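Local structure of SnoaL-like domain-containing protein (Kribbella flavida, 4GB5) at residues I23-E28 / A74-I79; L32-H37 / V56-Y61; P40-F45 / L134-L139; F120-A125 / K138-Y143. The protein is of unknown function but has a SnoaL-like domain of the NTF2 clan, whose cone-shaped alpha+beta fold often encloses a ligand or substrate pocket. All blocks are in the same frame, centred on the assembly; numbering follows the deposited sequence.

From the N terminus, helix 6-25 ends at 23-28, and interaction 1 joins this end to strand 74-87, closing a loop of 45 residues. Interaction 2 lies wholly within that loop, where helix 32-36 meets the start of helix 58-69. The two contacts touch mainly through I23, packed on L32, P33 and V36, with E28 O on P33. Interaction 3 starts in the same loop but pairs strand 41-44 with the distant strand 131-145, so it crosses both interactions 1 and 2. Interaction 4 follows these two and closes the hairpin of strands 114-128 and 131-145. It shares K138 and L139 with interaction 3. Its Y121 packs on H77 and I79 of interaction 1.

Interaction 1 of 4, residues I23-E28 / A74-I79; sequences IADLKE and ATHHAI
D25 reaches from the end of helix 6-25 to T75 and H77 on strand 74-87, and its carboxylate carries the contact. Three direct hydrogen bonds run to it from the strand. OD1 of D25 accepts two of them. H77 ND1 comes to its syn side at 2.9 Å from D25 OD1, and T75 OG1 comes to its anti side at 2.8 Å from the same oxygen. The third bond goes from H77 N to D25 OD2, at 2.8 Å and nearly straight (167°). H77 thus grips both carboxylate oxygens, one with its ring and one with its backbone. D25 OD1 lies near the plane of the H77 ring, at its edge, while the carboxylate and ring planes are 35° apart. The ND1 bond helps fix the rotation of the ring. The OD2 atom has a further partner, NE2 of H96 of the second subunit.

Two waters add bridges. One donates to both A24 O and T75 OG1. T75 OG1 sits between its backbone N and carbonyl carbon (chi1 58°), within reach of this water and of D25. The other water accepts from T75 N and donates to D25 O.

Apolar contact is small. A24 CB lies 3.6 Å from H77 CE1, and F69 of helix 58-69 packs on A24, T75 and H77.

The helix closes with a Schellman motif at K27, which has positive phi. The D25-H77 pair is a buried His-carboxylate hydrogen bond that joins the end of helix 6-25 to strand 74-87 in this NTF2-like fold.

Interaction 2 of 4, residues L32-H37 / V56-Y61; sequences LPRRVH and VPLSDY
L58 packs against P33, R34 and H37 where two helices of the SnoaL-like, NTF2-type fold meet: helix 32-36 and the first turn of helix 58-69. No direct hydrogen bond links the two segments. L58, the most buried residue of the contact, splits its branches between partners. Its CG is anti to the backbone N (chi1 -173°). The CD1 branch lies 3.7 Å from H37 CB and also touches P33 CB. The CD2 branch sits over one face of the R34 guanidinium, offset toward the rim, and 3.7 Å from P33 O. The R34 chain bends at chi2 (-101°), and its NH1 makes a salt bridge to D39. D39 also accepts a hydrogen bond from L58 N.

S59 CB lies at the edge of the guanidinium, 3.9 Å from R34 NH2. A water accepts from both R34 NH2 and S59 N.

Y61 points its edge at the face of H37 in a T-shaped pair, with ring centroids 5.3 Å apart and planes at 78°. V36 CG1 covers the face of H37 opposite Y61. H37 ND1 is bonded to L134 O. A water bridges H37 NE2, 2.9 Å away, and Y61 OH, 2.7 Å away.

Interaction 3 of 4, residues P40-F45 / L134-L139; sequences PLTIDF and LSSVKL
Strand 41-44 runs parallel to strand 134-139, with segment axes 5° apart, and four backbone hydrogen bonds tie them: T42 N to S135 O, V137 N to T42 O, D44 N to V137 O and L139 N to D44 O. The first is nearly straight (172°), the third bent (140°).

L41 CD1 lies 3.3 Å from L134 O. On one face of the sheet, T42 CG2 meets S136 OG at 4.0 Å. There too D44 and K138 lie side by side and point the same way, each with CG anti to its backbone N. D44 OD2 lies 3.8 Å from both K138 CD and K138 CE. D44 OD2 is 4.5 Å from K138 NZ, beyond a salt bridge; NZ bonds to a bound triethylene glycol, probably from the crystallisation liquor.

This is the parallel pair in the mixed sheet of the domain. S135 and S136 form a classic beta bulge against E124 of the next strand.

F45 packs on the face that carries I43 and V137. Its CE1 touches V137 CG1 at 4.0 Å, and L139 CB lies at the ring edge, 3.8 Å from F45 CD1. D44 OD1 accepts from E46 N and from a water that also donates to L139 O.

Interaction 4 of 4, residues F120-A125 / K138-Y143; sequences FYDNEA and KLTASY
F120 and T140 form a hydrogen-bonded pair in the antiparallel hairpin of strands 114-128 and 131-145, at the centre of the mixed sheet of this SnoaL-like domain. F120 N bonds to T140 O and T140 N bonds back to F120 O, each at 2.9 Å. D122 N adds a bond to K138 O. Between them, Y121 and L139 make a non-hydrogen-bonded pair.

Next along, a side chain takes over from the backbone. N123 OD1 accepts from K138 N at 3.0 Å, with the donor tilted 34° from the amide plane. N123 CG is anti to its carbonyl carbon (chi1 -72°), which carries CG toward the neighbouring strand, nearer K138 N than CB is.

Y121 and L139 share a face of the sheet. Y121 CE1 lies 4.0 Å from L139 CD1, and K138 O sits at the edge of the tyrosine ring. On the other face, F120 CE1 meets S142 CB at 4.1 Å. Between the strands, K138 CB comes 3.3 Å from D122 O. One water bridges D122 OD2, K138 O and T140 OG1.

Second-shell groups surround these side chains. Y20 meets the Y121 ring edge-to-face, while F120 has H96 edge-to-face and L26 of the third subunit against it. S142 and Y143 form a classic beta bulge opposite V118, and the Y143 ring stacks on W102 of the third subunit. D122 OD1 is bonded to H94 ND1.

Interaction 1 of 4, residues I23-E28 / A74-I79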
loop_
_atom_site.group_PDB
_atom_site.type_symbol
_atom_site.label_atom_id
_atom_site.label_comp_id
_atom_site.label_asym_id
_atom_site.label_seq_id
_atom_site.Cartn_x
_atom_site.Cartn_y
_atom_site.Cartn_z
ATOM N N ILE A 23 12.504 2.387 9.118
ATOM C CA ILE A 23 13.394 1.826 10.150
ATOM C C ILE A 23 13.757 0.411 9.791
ATOM O O ILE A 23 14.945 0.050 9.723
ATOM C CB ILE A 23 12.741 1.873 11.557
ATOM C CG1 ILE A 23 12.710 3.314 12.050
ATOM C CG2 ILE A 23 13.527 1.039 12.565
ATOM C CD1 ILE A 23 11.785 3.552 13.231
ATOM N N ALA A 24 12.748 -0.422 9.584
ATOM C CA ALA A 24 13.003 -1.810 9.305
ATOM C C ALA A 24 13.605 -1.995 7.935
ATOM O O ALA A 24 14.595 -2.701 7.774
ATOM C CB ALA A 24 11.725 -2.577 9.402
ATOM N N ASP A 25 13.023 -1.372 6.929
ATOM C CA ASP A 25 13.333 -1.753 5.549
ATOM C C ASP A 25 14.642 -1.136 5.055
ATOM O O ASP A 25 15.310 -1.702 4.167
ATOM C CB ASP A 25 12.177 -1.408 4.604
ATOM C CG ASP A 25 10.889 -2.110 4.949
ATOM O OD1 ASP A 25 10.918 -3.163 5.624
ATOM O OD2 ASP A 25 9.798 -1.608 4.563
ATOM N N LEU A 26 15.048 -0.016 5.637
ATOM C CA LEU A 26 16.414 0.535 5.410
ATOM C C LEU A 26 17.417 0.040 6.447
ATOM O O LEU A 26 18.587 0.373 6.348
ATOM C CB LEU A 26 16.403 2.064 5.465
ATOM C CG LEU A 26 15.556 2.810 4.438
ATOM C CD1 LEU A 26 15.397 4.278 4.765
ATOM C CD2 LEU A 26 16.109 2.604 3.030
ATOM N N LYS A 27 16.959 -0.746 7.418
ATOM C CA LYS A 27 17.768 -1.271 8.540
ATOM C C LYS A 27 18.539 -0.215 9.300
ATOM O O LYS A 27 19.734 -0.360 9.587
ATOM C CB LYS A 27 18.694 -2.404 8.106
ATOM C CG LYS A 27 17.992 -3.736 7.976
ATOM C CD LYS A 27 18.960 -4.887 7.830
ATOM C CE LYS A 27 18.350 -6.117 7.211
ATOM N NZ LYS A 27 19.350 -7.191 7.062
ATOM N N GLU A 28 17.836 0.854 9.618
ATOM C CA GLU A 28 18.408 2.014 10.258
ATOM C C GLU A 28 17.800 2.126 11.630
ATOM O O GLU A 28 16.736 2.714 11.840
ATOM C CB GLU A 28 18.186 3.259 9.413
ATOM C CG GLU A 28 19.286 4.283 9.674
ATOM C CD GLU A 28 19.154 4.978 10.992
ATOM O OE1 GLU A 28 19.840 4.557 11.942
ATOM O OE2 GLU A 28 18.388 5.965 11.044
ATOM N N ALA A 74 16.306 -8.883 3.314
ATOM C CA ALA A 74 15.540 -7.694 3.068
ATOM C C ALA A 74 14.186 -7.868 3.701
ATOM O O ALA A 74 13.752 -8.992 3.960
ATOM C CB ALA A 74 15.372 -7.443 1.581
ATOM N N THR A 75 13.527 -6.750 3.936
ATOM C CA THR A 75 12.140 -6.740 4.322
ATOM C C THR A 75 11.409 -5.651 3.557
ATOM O O THR A 75 12.031 -4.729 3.030
ATOM C CB THR A 75 11.941 -6.530 5.819
ATOM O OG1 THR A 75 12.541 -5.302 6.221
ATOM C CG2 THR A 75 12.558 -7.636 6.651
ATOM N N HIS A 76 10.077 -5.746 3.504
ATOM C CA HIS A 76 9.253 -4.687 2.960
ATOM C C HIS A 76 7.944 -4.633 3.739
ATOM O O HIS A 76 7.195 -5.607 3.803
ATOM C CB HIS A 76 8.930 -4.902 1.471
ATOM C CG HIS A 76 8.324 -3.703 0.807
ATOM N ND1 HIS A 76 9.102 -2.658 0.364
ATOM C CD2 HIS A 76 7.049 -3.375 0.540
ATOM C CE1 HIS A 76 8.319 -1.734 -0.157
ATOM N NE2 HIS A 76 7.075 -2.139 -0.055
ATOM N N HIS A 77 7.701 -3.470 4.327
ATOM C CA HIS A 77 6.467 -3.187 5.023
ATOM C C HIS A 77 5.630 -2.261 4.198
ATOM O O HIS A 77 6.030 -1.113 4.007
ATOM C CB HIS A 77 6.726 -2.537 6.392
ATOM C CG HIS A 77 7.372 -3.444 7.378
ATOM N ND1 HIS A 77 8.656 -3.891 7.218
ATOM C CD2 HIS A 77 6.935 -3.948 8.555
ATOM C CE1 HIS A 77 8.979 -4.678 8.235
ATOM N NE2 HIS A 77 7.953 -4.716 9.070
ATOM N N ALA A 78 4.451 -2.732 3.772
ATOM C CA ALA A 78 3.492 -1.902 3.057
ATOM C C ALA A 78 2.367 -1.574 4.022
ATOM O O ALA A 78 1.536 -2.442 4.351
ATOM C CB ALA A 78 2.983 -2.655 1.854
ATOM N N ILE A 79 2.329 -0.335 4.473
ATOM C CA ILE A 79 1.343 0.136 5.476
ATOM C C ILE A 79 0.361 1.056 4.766
ATOM O O ILE A 79 0.741 2.039 4.116
ATOM C CB ILE A 79 2.039 0.826 6.645
ATOM C CG1 ILE A 79 3.156 -0.075 7.174
ATOM C CG2 ILE A 79 1.049 1.244 7.726
ATOM C CD1 ILE A 79 3.929 0.511 8.319
HETATM O O HOH W 1 15.148 -5.163 6.869
HETATM O O HOH W 2 15.491 -4.515 3.798
#

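Interaction 2 of 4, residues L32-H37 / V56-Y61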
loop_
_atom_site.group_PDB
_atom_site.type_symbol
_atom_site.label_atom_id
_atom_site.label_comp_id
_atom_site.label_asym_id
_atom_site.label_seq_id
_atom_site.Cartn_x
_atom_site.Cartn_y
_atom_site.Cartn_z
ATOM N N LEU A 32 16.808 6.933 13.114
ATOM C CA LEU A 32 15.395 6.987 12.719
ATOM C C LEU A 32 14.465 6.663 13.899
ATOM O O LEU A 32 13.433 7.348 14.053
ATOM C CB LEU A 32 15.148 6.099 11.524
ATOM C CG LEU A 32 14.063 6.452 10.537
ATOM C CD1 LEU A 32 13.925 7.964 10.289
ATOM C CD2 LEU A 32 14.395 5.697 9.250
ATOM N N PRO A 33 14.772 5.628 14.733
ATOM C CA PRO A 33 13.805 5.387 15.823
ATOM C C PRO A 33 13.587 6.597 16.722
ATOM O O PRO A 33 12.459 6.731 17.223
ATOM C CB PRO A 33 14.410 4.221 16.586
ATOM C CG PRO A 33 15.182 3.461 15.511
ATOM C CD PRO A 33 15.754 4.520 14.631
ATOM N N ARG A 34 14.587 7.447 16.918
ATOM C CA ARG A 34 14.374 8.637 17.719
ATOM C C ARG A 34 13.455 9.656 17.067
ATOM O O ARG A 34 12.823 10.448 17.745
ATOM C CB ARG A 34 15.712 9.308 18.030
ATOM C CG ARG A 34 16.691 8.404 18.689
ATOM C CD ARG A 34 16.756 8.643 20.182
ATOM N NE ARG A 34 17.272 7.463 20.874
ATOM C CZ ARG A 34 16.949 7.110 22.113
ATOM N NH1 ARG A 34 16.102 7.845 22.839
ATOM N NH2 ARG A 34 17.474 6.006 22.628
ATOM N N ARG A 35 13.423 9.633 15.741
ATOM C CA ARG A 35 12.555 10.520 14.975
ATOM C C ARG A 35 11.143 9.995 14.860
ATOM O O ARG A 35 10.215 10.718 14.474
ATOM C CB ARG A 35 13.128 10.675 13.573
ATOM C CG ARG A 35 14.534 11.259 13.657
ATOM C CD ARG A 35 15.094 11.625 12.307
ATOM N NE ARG A 35 16.491 12.036 12.462
ATOM C CZ ARG A 35 16.904 13.264 12.767
ATOM N NH1 ARG A 35 16.036 14.252 12.927
ATOM N NH2 ARG A 35 18.207 13.504 12.896
ATOM N N VAL A 36 10.961 8.703 15.124
ATOM C CA VAL A 36 9.649 8.047 14.972
ATOM C C VAL A 36 8.901 7.716 16.254
ATOM O O VAL A 36 7.681 7.765 16.293
ATOM C CB VAL A 36 9.822 6.743 14.160
ATOM C CG1 VAL A 36 8.578 5.922 14.022
ATOM C CG2 VAL A 36 10.364 7.088 12.773
ATOM N N HIS A 37 9.658 7.349 17.280
ATOM C CA HIS A 37 9.109 6.805 18.533
ATOM C C HIS A 37 9.426 7.651 19.754
ATOM O O HIS A 37 10.422 8.399 19.805
ATOM C CB HIS A 37 9.724 5.407 18.745
ATOM C CG HIS A 37 9.279 4.397 17.724
ATOM N ND1 HIS A 37 7.963 4.000 17.620
ATOM C CD2 HIS A 37 9.962 3.686 16.797
ATOM C CE1 HIS A 37 7.846 3.129 16.635
ATOM N NE2 HIS A 37 9.043 2.901 16.129
ATOM N N VAL A 56 9.426 -0.470 26.971
ATOM C CA VAL A 56 10.865 -0.673 26.956
ATOM C C VAL A 56 11.612 0.602 26.578
ATOM O O VAL A 56 11.091 1.436 25.851
ATOM C CB VAL A 56 11.293 -1.797 25.987
ATOM C CG1 VAL A 56 10.623 -3.121 26.398
ATOM C CG2 VAL A 56 10.991 -1.431 24.541
ATOM N N PRO A 57 12.842 0.764 27.086
ATOM C CA PRO A 57 13.642 1.863 26.575
ATOM C C PRO A 57 13.809 1.778 25.078
ATOM O O PRO A 57 13.960 0.693 24.501
ATOM C CB PRO A 57 15.003 1.627 27.225
ATOM C CG PRO A 57 14.677 0.918 28.502
ATOM C CD PRO A 57 13.583 -0.029 28.076
ATOM N N LEU A 58 13.851 2.937 24.449
ATOM C CA LEU A 58 13.960 2.959 22.999
ATOM C C LEU A 58 15.267 2.324 22.515
ATOM O O LEU A 58 15.250 1.632 21.499
ATOM C CB LEU A 58 13.773 4.380 22.473
ATOM C CG LEU A 58 13.710 4.508 20.969
ATOM C CD1 LEU A 58 12.571 3.642 20.403
ATOM C CD2 LEU A 58 13.536 5.976 20.632
ATOM N N SER A 59 16.380 2.484 23.253
ATOM C CA SER A 59 17.628 1.911 22.777
ATOM C C SER A 59 17.577 0.371 22.831
ATOM O O SER A 59 18.182 -0.302 22.005
ATOM C CB SER A 59 18.811 2.471 23.540
ATOM O OG SER A 59 18.751 2.065 24.872
ATOM N N ASP A 60 16.858 -0.186 23.802
ATOM C CA ASP A 60 16.654 -1.631 23.854
ATOM C C ASP A 60 15.853 -2.091 22.629
ATOM O O ASP A 60 16.154 -3.142 22.040
ATOM C CB ASP A 60 15.889 -2.053 25.116
ATOM C CG ASP A 60 16.746 -2.009 26.381
ATOM O OD1 ASP A 60 17.982 -1.888 26.280
ATOM O OD2 ASP A 60 16.162 -2.155 27.490
ATOM N N TYR A 61 14.782 -1.368 22.322
ATOM C CA TYR A 61 13.928 -1.716 21.190
ATOM C C TYR A 61 14.771 -1.678 19.925
ATOM O O TYR A 61 14.723 -2.589 19.108
ATOM C CB TYR A 61 12.758 -0.714 21.103
ATOM C CG TYR A 61 11.922 -0.796 19.867
ATOM C CD1 TYR A 61 12.036 0.169 18.884
ATOM C CD2 TYR A 61 11.028 -1.840 19.685
ATOM C CE1 TYR A 61 11.248 0.091 17.732
ATOM C CE2 TYR A 61 10.249 -1.924 18.556
ATOM C CZ TYR A 61 10.357 -0.957 17.611
ATOM O OH TYR A 61 9.574 -1.073 16.485
HETATM O O HOH W 3 16.730 4.621 25.260
HETATM O O HOH W 4 10.328 0.769 14.715
#

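Interaction 3 of 4, residues P40-F45 / L134-L139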
loop_
_atom_site.group_PDB
_atom_site.type_symbol
_atom_site.label_atom_id
_atom_site.label_comp_id
_atom_site.label_asym_id
_atom_site.label_seq_id
_atom_site.Cartn_x
_atom_site.Cartn_y
_atom_site.Cartn_z
ATOM N N PRO A 40 10.362 6.018 26.775
ATOM C CA PRO A 40 10.215 4.653 26.284
ATOM C C PRO A 40 9.078 4.474 25.301
ATOM O O PRO A 40 8.335 5.403 25.033
ATOM C CB PRO A 40 9.983 3.858 27.572
ATOM C CG PRO A 40 9.276 4.831 28.481
ATOM C CD PRO A 40 9.890 6.165 28.166
ATOM N N LEU A 41 8.952 3.244 24.817
ATOM C CA LEU A 41 7.977 2.852 23.809
ATOM C C LEU A 41 7.227 1.621 24.321
ATOM O O LEU A 41 7.838 0.683 24.858
ATOM C CB LEU A 41 8.731 2.465 22.515
ATOM C CG LEU A 41 7.965 1.889 21.325
ATOM C CD1 LEU A 41 6.941 2.911 20.892
ATOM C CD2 LEU A 41 8.826 1.553 20.172
ATOM N N THR A 42 5.904 1.586 24.153
ATOM C CA THR A 42 5.159 0.385 24.431
ATOM C C THR A 42 5.004 -0.452 23.166
ATOM O O THR A 42 4.672 0.084 22.117
ATOM C CB THR A 42 3.789 0.732 25.002
ATOM O OG1 THR A 42 3.987 1.389 26.259
ATOM C CG2 THR A 42 2.985 -0.516 25.246
ATOM N N ILE A 43 5.298 -1.748 23.265
ATOM C CA ILE A 43 5.214 -2.646 22.134
ATOM C C ILE A 43 4.393 -3.885 22.447
ATOM O O ILE A 43 4.446 -4.404 23.537
ATOM C CB ILE A 43 6.603 -3.084 21.659
ATOM C CG1 ILE A 43 7.384 -3.663 22.807
ATOM C CG2 ILE A 43 7.366 -1.907 21.087
ATOM C CD1 ILE A 43 8.698 -4.319 22.380
ATOM N N ASP A 44 3.607 -4.325 21.474
ATOM C CA ASP A 44 2.821 -5.520 21.601
ATOM C C ASP A 44 2.810 -6.243 20.273
ATOM O O ASP A 44 2.077 -5.867 19.312
ATOM C CB ASP A 44 1.403 -5.163 22.039
ATOM C CG ASP A 44 0.482 -6.380 22.126
ATOM O OD1 ASP A 44 0.875 -7.487 21.685
ATOM O OD2 ASP A 44 -0.674 -6.201 22.602
ATOM N N PHE A 45 3.622 -7.287 20.191
ATOM C CA PHE A 45 3.675 -8.139 19.011
ATOM C C PHE A 45 3.178 -9.527 19.382
ATOM O O PHE A 45 3.469 -10.522 18.737
ATOM C CB PHE A 45 5.121 -8.206 18.479
ATOM C CG PHE A 45 5.672 -6.849 18.096
ATOM C CD1 PHE A 45 5.152 -6.155 17.017
ATOM C CD2 PHE A 45 6.710 -6.264 18.816
ATOM C CE1 PHE A 45 5.640 -4.892 16.663
ATOM C CE2 PHE A 45 7.193 -4.992 18.470
ATOM C CZ PHE A 45 6.659 -4.315 17.398
ATOM N N LEU A 134 5.312 7.909 17.603
ATOM C CA LEU A 134 4.544 6.721 17.924
ATOM C C LEU A 134 4.974 6.204 19.305
ATOM O O LEU A 134 6.134 5.814 19.505
ATOM C CB LEU A 134 4.764 5.628 16.864
ATOM C CG LEU A 134 4.235 5.889 15.460
ATOM C CD1 LEU A 134 4.587 4.783 14.509
ATOM C CD2 LEU A 134 2.727 6.071 15.498
ATOM N N SER A 135 4.038 6.211 20.242
ATOM C CA SER A 135 4.283 5.846 21.640
ATOM C C SER A 135 3.864 4.426 21.985
ATOM O O SER A 135 4.311 3.885 22.980
ATOM C CB SER A 135 3.540 6.806 22.574
ATOM O OG SER A 135 2.166 6.850 22.207
ATOM N N SER A 136 2.998 3.831 21.176
ATOM C CA SER A 136 2.612 2.460 21.358
ATOM C C SER A 136 2.401 1.808 20.001
ATOM O O SER A 136 1.716 2.367 19.129
ATOM C CB SER A 136 1.309 2.387 22.169
ATOM O OG SER A 136 0.837 1.069 22.247
ATOM N N VAL A 137 2.974 0.622 19.806
ATOM C CA VAL A 137 2.797 -0.153 18.583
ATOM C C VAL A 137 2.174 -1.490 18.948
ATOM O O VAL A 137 2.687 -2.189 19.854
ATOM C CB VAL A 137 4.146 -0.418 17.893
ATOM C CG1 VAL A 137 4.000 -1.268 16.636
ATOM C CG2 VAL A 137 4.823 0.886 17.564
ATOM N N LYS A 138 1.093 -1.835 18.284
ATOM C CA LYS A 138 0.466 -3.122 18.487
ATOM C C LYS A 138 0.142 -3.735 17.140
ATOM O O LYS A 138 -0.573 -3.138 16.333
ATOM C CB LYS A 138 -0.794 -3.009 19.300
ATOM C CG LYS A 138 -1.547 -4.317 19.430
ATOM C CD LYS A 138 -2.783 -4.128 20.282
ATOM C CE LYS A 138 -3.628 -5.389 20.429
ATOM N NZ LYS A 138 -4.868 -5.084 21.251
ATOM N N LEU A 139 0.669 -4.933 16.892
ATOM C CA LEU A 139 0.474 -5.615 15.674
ATOM C C LEU A 139 -0.426 -6.808 15.936
ATOM O O LEU A 139 -0.085 -7.633 16.754
ATOM C CB LEU A 139 1.819 -6.100 15.161
ATOM C CG LEU A 139 1.811 -7.094 14.009
ATOM C CD1 LEU A 139 1.204 -6.420 12.799
ATOM C CD2 LEU A 139 3.214 -7.668 13.711
HETATM O O HOH W 5 -0.369 -8.442 19.410
#

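Interaction 4 of 4, residues F120-A125 / K138-Y143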
loop_
_atom_site.group_PDB
_atom_site.type_symbol
_atom_site.label_atom_id
_atom_site.label_comp_id
_atom_site.label_asym_id
_atom_site.label_seq_id
_atom_site.Cartn_x
_atom_site.Cartn_y
_atom_site.Cartn_z
ATOM N N PHE A 120 -2.840 -5.838 11.109
ATOM C CA PHE A 120 -3.170 -4.456 11.460
ATOM C C PHE A 120 -2.257 -3.911 12.530
ATOM O O PHE A 120 -1.813 -4.628 13.414
ATOM C CB PHE A 120 -4.594 -4.398 11.984
ATOM C CG PHE A 120 -5.562 -5.161 11.165
ATOM C CD1 PHE A 120 -5.846 -6.489 11.442
ATOM C CD2 PHE A 120 -6.138 -4.555 10.071
ATOM C CE1 PHE A 120 -6.700 -7.223 10.646
ATOM C CE2 PHE A 120 -6.997 -5.281 9.253
ATOM C CZ PHE A 120 -7.281 -6.624 9.546
ATOM N N TYR A 121 -1.997 -2.612 12.443
ATOM C CA TYR A 121 -1.457 -1.857 13.553
ATOM C C TYR A 121 -2.607 -1.161 14.234
ATOM O O TYR A 121 -3.511 -0.635 13.565
ATOM C CB TYR A 121 -0.438 -0.794 13.100
ATOM C CG TYR A 121 0.851 -1.394 12.612
ATOM C CD1 TYR A 121 1.641 -2.184 13.444
ATOM C CD2 TYR A 121 1.299 -1.164 11.321
ATOM C CE1 TYR A 121 2.820 -2.739 12.979
ATOM C CE2 TYR A 121 2.465 -1.692 10.883
ATOM C CZ TYR A 121 3.202 -2.495 11.667
ATOM O OH TYR A 121 4.399 -3.042 11.191
ATOM N N ASP A 122 -2.552 -1.137 15.577
ATOM C CA ASP A 122 -3.439 -0.328 16.380
ATOM C C ASP A 122 -2.556 0.401 17.383
ATOM O O ASP A 122 -2.160 -0.129 18.413
ATOM C CB ASP A 122 -4.534 -1.134 17.032
ATOM C CG ASP A 122 -5.497 -1.696 16.023
ATOM O OD1 ASP A 122 -6.386 -0.928 15.569
ATOM O OD2 ASP A 122 -5.335 -2.872 15.646
ATOM N N ASN A 123 -2.133 1.592 16.959
ATOM C CA ASN A 123 -1.037 2.313 17.566
ATOM C C ASN A 123 -1.507 3.595 18.225
ATOM O O ASN A 123 -2.634 4.033 17.998
ATOM C CB ASN A 123 -0.024 2.676 16.478
ATOM C CG ASN A 123 0.757 1.495 15.984
ATOM O OD1 ASN A 123 0.486 0.350 16.355
ATOM N ND2 ASN A 123 1.736 1.753 15.082
ATOM N N GLU A 124 -0.659 4.171 19.070
ATOM C CA GLU A 124 -0.887 5.486 19.651
ATOM C C GLU A 124 0.251 6.409 19.300
ATOM O O GLU A 124 1.410 5.980 19.155
ATOM C CB GLU A 124 -1.074 5.424 21.187
ATOM C CG GLU A 124 -2.285 4.590 21.586
ATOM C CD GLU A 124 -2.414 4.271 23.069
ATOM O OE1 GLU A 124 -1.495 4.563 23.846
ATOM O OE2 GLU A 124 -3.452 3.698 23.449
ATOM N N ALA A 125 -0.067 7.679 19.142
ATOM C CA ALA A 125 0.971 8.701 18.939
ATOM C C ALA A 125 0.780 9.827 19.912
ATOM O O ALA A 125 -0.303 10.025 20.453
ATOM C CB ALA A 125 0.914 9.237 17.524
ATOM N N LYS A 138 1.093 -1.835 18.284
ATOM C CA LYS A 138 0.466 -3.122 18.487
ATOM C C LYS A 138 0.142 -3.735 17.140
ATOM O O LYS A 138 -0.573 -3.138 16.333
ATOM C CB LYS A 138 -0.794 -3.009 19.300
ATOM C CG LYS A 138 -1.547 -4.317 19.430
ATOM C CD LYS A 138 -2.783 -4.128 20.282
ATOM C CE LYS A 138 -3.628 -5.389 20.429
ATOM N NZ LYS A 138 -4.868 -5.084 21.251
ATOM N N LEU A 139 0.669 -4.933 16.892
ATOM C CA LEU A 139 0.474 -5.615 15.674
ATOM C C LEU A 139 -0.426 -6.808 15.936
ATOM O O LEU A 139 -0.085 -7.633 16.754
ATOM C CB LEU A 139 1.819 -6.100 15.161
ATOM C CG LEU A 139 1.811 -7.094 14.009
ATOM C CD1 LEU A 139 1.204 -6.420 12.799
ATOM C CD2 LEU A 139 3.214 -7.668 13.711
ATOM N N THR A 140 -1.534 -6.891 15.215
ATOM C CA THR A 140 -2.462 -8.031 15.244
ATOM C C THR A 140 -2.408 -8.716 13.869
ATOM O O THR A 140 -2.788 -8.127 12.859
ATOM C CB THR A 140 -3.880 -7.547 15.562
ATOM O OG1 THR A 140 -3.936 -6.920 16.850
ATOM C CG2 THR A 140 -4.848 -8.745 15.599
ATOM N N ALA A 141 -1.938 -9.958 13.806
ATOM C CA ALA A 141 -1.849 -10.665 12.541
ATOM C C ALA A 141 -3.177 -11.306 12.157
ATOM O O ALA A 141 -3.808 -11.956 13.010
ATOM C CB ALA A 141 -0.794 -11.742 12.601
ATOM N N SER A 142 -3.604 -11.109 10.919
ATOM C CA SER A 142 -4.725 -11.843 10.400
ATOM C C SER A 142 -4.283 -13.171 9.777
ATOM O O SER A 142 -5.048 -14.128 9.763
ATOM C CB SER A 142 -5.453 -10.970 9.388
ATOM O OG SER A 142 -4.566 -10.652 8.381
ATOM N N TYR A 143 -3.040 -13.224 9.302
ATOM C CA TYR A 143 -2.526 -14.381 8.597
ATOM C C TYR A 143 -1.003 -14.291 8.563
ATOM O O TYR A 143 -0.433 -13.202 8.533
ATOM C CB TYR A 143 -3.071 -14.393 7.162
ATOM C CG TYR A 143 -2.917 -15.697 6.457
ATOM C CD1 TYR A 143 -3.787 -16.742 6.737
ATOM C CD2 TYR A 143 -1.950 -15.872 5.518
ATOM C CE1 TYR A 143 -3.681 -17.970 6.079
ATOM C CE2 TYR A 143 -1.812 -17.123 4.860
ATOM C CZ TYR A 143 -2.670 -18.132 5.146
ATOM O OH TYR A 143 -2.577 -19.345 4.490
HETATM O O HOH W 6 -3.301 -4.401 16.429
#